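Local structure of Dye-decolorizing peroxidase (Irpex lacteus, 7D8M) at residues 109-113 against 149-153; 46-52 against 441-445. The protein binds heme b and probably acts as a peroxidase, using peroxide to oxidise its substrates. All coordinates share one frame; numbering follows the deposited sequence.

How the contacts relate
Both contacts lie away from the heme site and pass no hydrogen bond between their segments, yet they differ in setting. Contact 1 is at the surface and joins a loop with a short 3-10 turn to one edge strand, 147-156, of the N-terminal four-stranded sheet; an aromatic pair and a carboxylate beside a phenol give it a mixed chemistry. Contact 2 is more buried and almost wholly aliphatic, with one serine CB, bringing the end of helix 35-49 and the loop after it against helix 441-448, close to the C-terminus. They share no helix or strand, and the nearest atoms of contact 1 and contact 2 are about 14 Å apart.

Contact 1: residues 109-113 against 149-153; sequences WEEAF and IVYDL
Tyr151, on the edge strand 147-156 of the ferredoxin-like sheet in the DyP alpha+beta barrel domain, has the largest share of this contact, reaching across to Glu110, Ala112 and Phe113 of a loop that contains a 3-10 turn. Val150 and Tyr151 form a classic beta bulge opposite Phe29 of the neighbouring strand, and the CA-CB bonds of both residues point at the loop. Having CG anti to the backbone N (chi1 -170°) brings the CD2/CE2 side of the tyrosine ring to Phe113 and its hydroxyl end to Glu110.

Phe113 meets it obliquely: CZ lies 3.8 Å from CD2 of Tyr151, with the ring planes at 77°. An aromatic suits this buried place, since the Phe113 ring also packs edge-to-face on Phe29. Ala112 is small enough to let the turn approach the strand, and its CB sits 3.5 Å from the carbonyl O of Val150 and 4.1 Å from CB of Tyr151. The turn itself is closed by the backbone bond from Phe113 N to Glu110 O.

The Glu110 chain, bent at chi2, comes across the hydroxyl end of Tyr151 roughly at right angles, with the carboxylate and ring planes only 17° apart. No hydrogen bond joins them; OE2 instead makes a salt bridge to Lys223 of strand 217-226, while Glu110 CD remains 3.7 Å from Tyr151 OH.

Contact 2: residues 46-52 against 441-445; sequences APANITS and ITAIV
Ile441 and Ile444, one turn apart at the start of helix 441-448, direct their side chains at Ala46 in the last part of helix 35-49 and Ile50 in the loop after it. The result is a helix against a helix end and its following loop, an aliphatic interface that ties the N-terminal alpha+beta barrel domain to the helix near the C-terminus of the chain.

The side chains of Ile50 and Ile441 run antiparallel, side by side, so that CG2 of Ile50 comes 4.0 Å from CD1 of Ile441. The nearly extended chi2 of Ile441 (-164°) carries this CD1 methyl past the Ile50 side chain to the carbonyl O of Ile50, 3.6 Å away, and on to the CB of Ser52. A long, branched side chain suits this place because it covers backbone and side chain together. Ser52 offers its CB to that methyl while its OG is engaged differently, capping the backbone N of Thr55 at the start of helix 53-57.

Ile444 divides its two branches between two partners. Its CD1 lies 4.1 Å from CG2 of Ile50, the two side chains meeting at a slant, whereas its CG2 presses on the CB of Ala46 at 3.6 Å. Alanine at this buried position leaves room for such a close approach. Ile50 also rests on Val68 and Leu70 of strand 67-72, which links the interface to an edge strand of the N-terminal sheet.

Toward the more exposed end, the Val445 side chain lies roughly perpendicular to that of Pro47. Its CG2, set beside the backbone N and anti to the carbonyl carbon, is the branch that touches both neighbours: CD of Pro47 at 3.9 Å and CB of Ala46 at 4.0 Å.

Contact 1: residues 109-113 against 149-153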
loop_
_atom_site.group_PDB
_atom_site.type_symbol
_atom_site.label_atom_id
_atom_site.label_comp_id
_atom_site.label_asym_id
_atom_site.label_seq_id
_atom_site.Cartn_x
_atom_site.Cartn_y
_atom_site.Cartn_z
ATOM N N TRP A 109 7.426 -6.524 15.625
ATOM C CA TRP A 109 6.890 -5.173 15.490
ATOM C C TRP A 109 7.818 -4.142 16.117
ATOM O O TRP A 109 8.420 -4.384 17.168
ATOM C CB TRP A 109 5.520 -5.065 16.158
ATOM C CG TRP A 109 4.397 -5.468 15.301
ATOM C CD1 TRP A 109 4.363 -6.527 14.437
ATOM C CD2 TRP A 109 3.119 -4.836 15.215
ATOM N NE1 TRP A 109 3.139 -6.592 13.822
ATOM C CE2 TRP A 109 2.357 -5.561 14.279
ATOM C CE3 TRP A 109 2.547 -3.719 15.831
ATOM C CZ2 TRP A 109 1.054 -5.203 13.940
ATOM C CZ3 TRP A 109 1.249 -3.368 15.497
ATOM C CH2 TRP A 109 0.519 -4.107 14.560
ATOM N N GLU A 110 7.933 -2.986 15.461
ATOM C CA GLU A 110 8.493 -1.815 16.122
ATOM C C GLU A 110 7.739 -1.553 17.416
ATOM O O GLU A 110 6.509 -1.613 17.453
ATOM C CB GLU A 110 8.397 -0.584 15.218
ATOM C CG GLU A 110 9.126 -0.711 13.896
ATOM C CD GLU A 110 10.643 -0.725 14.041
ATOM O OE1 GLU A 110 11.163 -0.172 15.039
ATOM O OE2 GLU A 110 11.305 -1.305 13.145
ATOM N N GLU A 111 8.486 -1.252 18.480
ATOM C CA GLU A 111 7.878 -1.162 19.806
ATOM C C GLU A 111 6.779 -0.106 19.856
ATOM O O GLU A 111 5.720 -0.335 20.453
ATOM C CB GLU A 111 8.956 -0.868 20.850
ATOM C CG GLU A 111 8.437 -0.811 22.272
ATOM C CD GLU A 111 7.863 -2.141 22.736
ATOM O OE1 GLU A 111 8.323 -3.198 22.246
ATOM O OE2 GLU A 111 6.953 -2.129 23.596
ATOM N N ALA A 112 7.004 1.054 19.224
ATOM C CA ALA A 112 6.041 2.149 19.295
ATOM C C ALA A 112 4.657 1.752 18.801
ATOM O O ALA A 112 3.663 2.361 19.218
ATOM C CB ALA A 112 6.545 3.352 18.491
ATOM N N PHE A 113 4.561 0.753 17.933
ATOM C CA PHE A 113 3.269 0.338 17.403
ATOM C C PHE A 113 2.563 -0.696 18.272
ATOM O O PHE A 113 1.375 -0.973 18.039
ATOM C CB PHE A 113 3.438 -0.233 15.989
ATOM C CG PHE A 113 3.834 0.786 14.967
ATOM C CD1 PHE A 113 3.065 1.922 14.773
ATOM C CD2 PHE A 113 4.970 0.611 14.204
ATOM C CE1 PHE A 113 3.427 2.875 13.836
ATOM C CE2 PHE A 113 5.342 1.561 13.261
ATOM C CZ PHE A 113 4.568 2.696 13.082
ATOM N N ILE A 149 6.719 12.733 19.657
ATOM C CA ILE A 149 6.982 11.898 18.494
ATOM C C ILE A 149 7.454 10.548 19.008
ATOM O O ILE A 149 8.462 10.463 19.716
ATOM C CB ILE A 149 8.018 12.536 17.559
ATOM C CG1 ILE A 149 7.414 13.770 16.889
ATOM C CG2 ILE A 149 8.497 11.496 16.509
ATOM C CD1 ILE A 149 8.432 14.682 16.208
ATOM N N VAL A 150 6.699 9.499 18.694
ATOM C CA VAL A 150 7.033 8.163 19.170
ATOM C C VAL A 150 7.765 7.337 18.119
ATOM O O VAL A 150 8.376 6.317 18.469
ATOM C CB VAL A 150 5.767 7.424 19.655
ATOM C CG1 VAL A 150 5.064 8.246 20.755
ATOM C CG2 VAL A 150 4.821 7.197 18.506
ATOM N N TYR A 151 7.739 7.748 16.853
ATOM C CA TYR A 151 8.442 7.023 15.802
ATOM C C TYR A 151 8.590 7.948 14.607
ATOM O O TYR A 151 7.609 8.566 14.186
ATOM C CB TYR A 151 7.688 5.751 15.401
ATOM C CG TYR A 151 8.489 4.852 14.486
ATOM C CD1 TYR A 151 9.793 4.489 14.809
ATOM C CD2 TYR A 151 7.947 4.370 13.301
ATOM C CE1 TYR A 151 10.536 3.665 13.978
ATOM C CE2 TYR A 151 8.681 3.549 12.463
ATOM C CZ TYR A 151 9.974 3.201 12.810
ATOM O OH TYR A 151 10.713 2.394 11.982
ATOM N N ASP A 152 9.800 8.033 14.059
ATOM C CA ASP A 152 10.123 8.990 12.997
ATOM C C ASP A 152 10.841 8.225 11.889
ATOM O O ASP A 152 12.026 7.911 12.020
ATOM C CB ASP A 152 10.982 10.126 13.551
ATOM C CG ASP A 152 11.107 11.301 12.594
ATOM O OD1 ASP A 152 10.993 11.094 11.377
ATOM O OD2 ASP A 152 11.336 12.443 13.066
ATOM N N LEU A 153 10.132 7.925 10.798
ATOM C CA LEU A 153 10.638 7.051 9.740
ATOM C C LEU A 153 10.843 7.844 8.452
ATOM O O LEU A 153 9.906 8.471 7.947
ATOM C CB LEU A 153 9.683 5.882 9.498
ATOM C CG LEU A 153 10.057 5.025 8.293
ATOM C CD1 LEU A 153 11.369 4.323 8.570
ATOM C CD2 LEU A 153 8.965 4.006 7.965
#

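Contact 2: residues 46-52 against 441-445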
loop_
_atom_site.group_PDB
_atom_site.type_symbol
_atom_site.label_atom_id
_atom_site.label_comp_id
_atom_site.label_asym_id
_atom_site.label_seq_id
_atom_site.Cartn_x
_atom_site.Cartn_y
_atom_site.Cartn_z
ATOM N N ALA A 46 -3.223 23.601 10.166
ATOM C CA ALA A 46 -3.867 22.792 9.129
ATOM C C ALA A 46 -4.276 23.595 7.902
ATOM O O ALA A 46 -3.972 23.155 6.779
ATOM C CB ALA A 46 -5.061 22.035 9.722
ATOM N N PRO A 47 -4.948 24.750 8.015
ATOM C CA PRO A 47 -5.287 25.496 6.790
ATOM C C PRO A 47 -4.067 26.008 6.035
ATOM O O PRO A 47 -4.143 26.202 4.817
ATOM C CB PRO A 47 -6.163 26.650 7.303
ATOM C CG PRO A 47 -5.887 26.739 8.765
ATOM C CD PRO A 47 -5.542 25.366 9.217
ATOM N N ALA A 48 -2.943 26.209 6.712
ATOM C CA ALA A 48 -1.755 26.753 6.072
ATOM C C ALA A 48 -0.860 25.696 5.445
ATOM O O ALA A 48 -0.053 26.035 4.571
ATOM C CB ALA A 48 -0.927 27.549 7.083
ATOM N N ASN A 49 -0.971 24.433 5.869
ATOM C CA ASN A 49 0.037 23.434 5.537
ATOM C C ASN A 49 -0.507 22.099 5.041
ATOM O O ASN A 49 0.251 21.361 4.396
ATOM C CB ASN A 49 0.940 23.169 6.755
ATOM C CG ASN A 49 1.792 24.365 7.118
ATOM O OD1 ASN A 49 2.826 24.612 6.497
ATOM N ND2 ASN A 49 1.365 25.115 8.135
ATOM N N ILE A 50 -1.764 21.757 5.302
ATOM C CA ILE A 50 -2.289 20.462 4.860
ATOM C C ILE A 50 -2.551 20.524 3.363
ATOM O O ILE A 50 -3.407 21.289 2.900
ATOM C CB ILE A 50 -3.558 20.073 5.627
ATOM C CG1 ILE A 50 -3.221 19.879 7.102
ATOM C CG2 ILE A 50 -4.153 18.780 5.048
ATOM C CD1 ILE A 50 -2.129 18.838 7.345
ATOM N N THR A 51 -1.815 19.712 2.610
ATOM C CA THR A 51 -1.769 19.826 1.161
ATOM C C THR A 51 -2.941 19.101 0.531
ATOM O O THR A 51 -3.165 17.914 0.793
ATOM C CB THR A 51 -0.459 19.250 0.627
ATOM O OG1 THR A 51 0.638 19.923 1.246
ATOM C CG2 THR A 51 -0.375 19.395 -0.899
ATOM N N SER A 52 -3.649 19.799 -0.346
ATOM C CA SER A 52 -4.820 19.256 -1.008
ATOM C C SER A 52 -4.451 18.543 -2.305
ATOM O O SER A 52 -3.356 18.710 -2.854
ATOM C CB SER A 52 -5.811 20.371 -1.323
ATOM O OG SER A 52 -5.265 21.213 -2.326
ATOM N N ILE A 441 -9.944 18.412 4.798
ATOM C CA ILE A 441 -9.171 19.492 5.390
ATOM C C ILE A 441 -10.034 20.298 6.353
ATOM O O ILE A 441 -9.609 20.595 7.473
ATOM C CB ILE A 441 -8.544 20.351 4.282
ATOM C CG1 ILE A 441 -7.794 19.419 3.309
ATOM C CG2 ILE A 441 -7.625 21.389 4.880
ATOM C CD1 ILE A 441 -6.803 20.099 2.390
ATOM N N THR A 442 -11.276 20.613 5.965
ATOM C CA THR A 442 -12.175 21.308 6.890
ATOM C C THR A 442 -12.436 20.469 8.137
ATOM O O THR A 442 -12.442 20.992 9.259
ATOM C CB THR A 442 -13.497 21.664 6.203
ATOM O OG1 THR A 442 -14.101 20.476 5.673
ATOM C CG2 THR A 442 -13.265 22.668 5.081
ATOM N N ALA A 443 -12.626 19.156 7.962
ATOM C CA ALA A 443 -12.873 18.290 9.107
ATOM C C ALA A 443 -11.717 18.342 10.095
ATOM O O ALA A 443 -11.928 18.283 11.311
ATOM C CB ALA A 443 -13.120 16.852 8.639
ATOM N N ILE A 444 -10.487 18.447 9.595
ATOM C CA ILE A 444 -9.362 18.626 10.498
ATOM C C ILE A 444 -9.609 19.835 11.393
ATOM O O ILE A 444 -9.477 19.759 12.619
ATOM C CB ILE A 444 -8.052 18.766 9.709
ATOM C CG1 ILE A 444 -7.737 17.451 8.970
ATOM C CG2 ILE A 444 -6.915 19.103 10.651
ATOM C CD1 ILE A 444 -6.527 17.533 8.086
ATOM N N VAL A 445 -10.045 20.942 10.796
ATOM C CA VAL A 445 -10.204 22.186 11.547
ATOM C C VAL A 445 -11.514 22.188 12.320
ATOM O O VAL A 445 -11.556 22.557 13.500
ATOM C CB VAL A 445 -10.117 23.395 10.601
ATOM C CG1 VAL A 445 -10.279 24.694 11.397
ATOM C CG2 VAL A 445 -8.802 23.385 9.838
#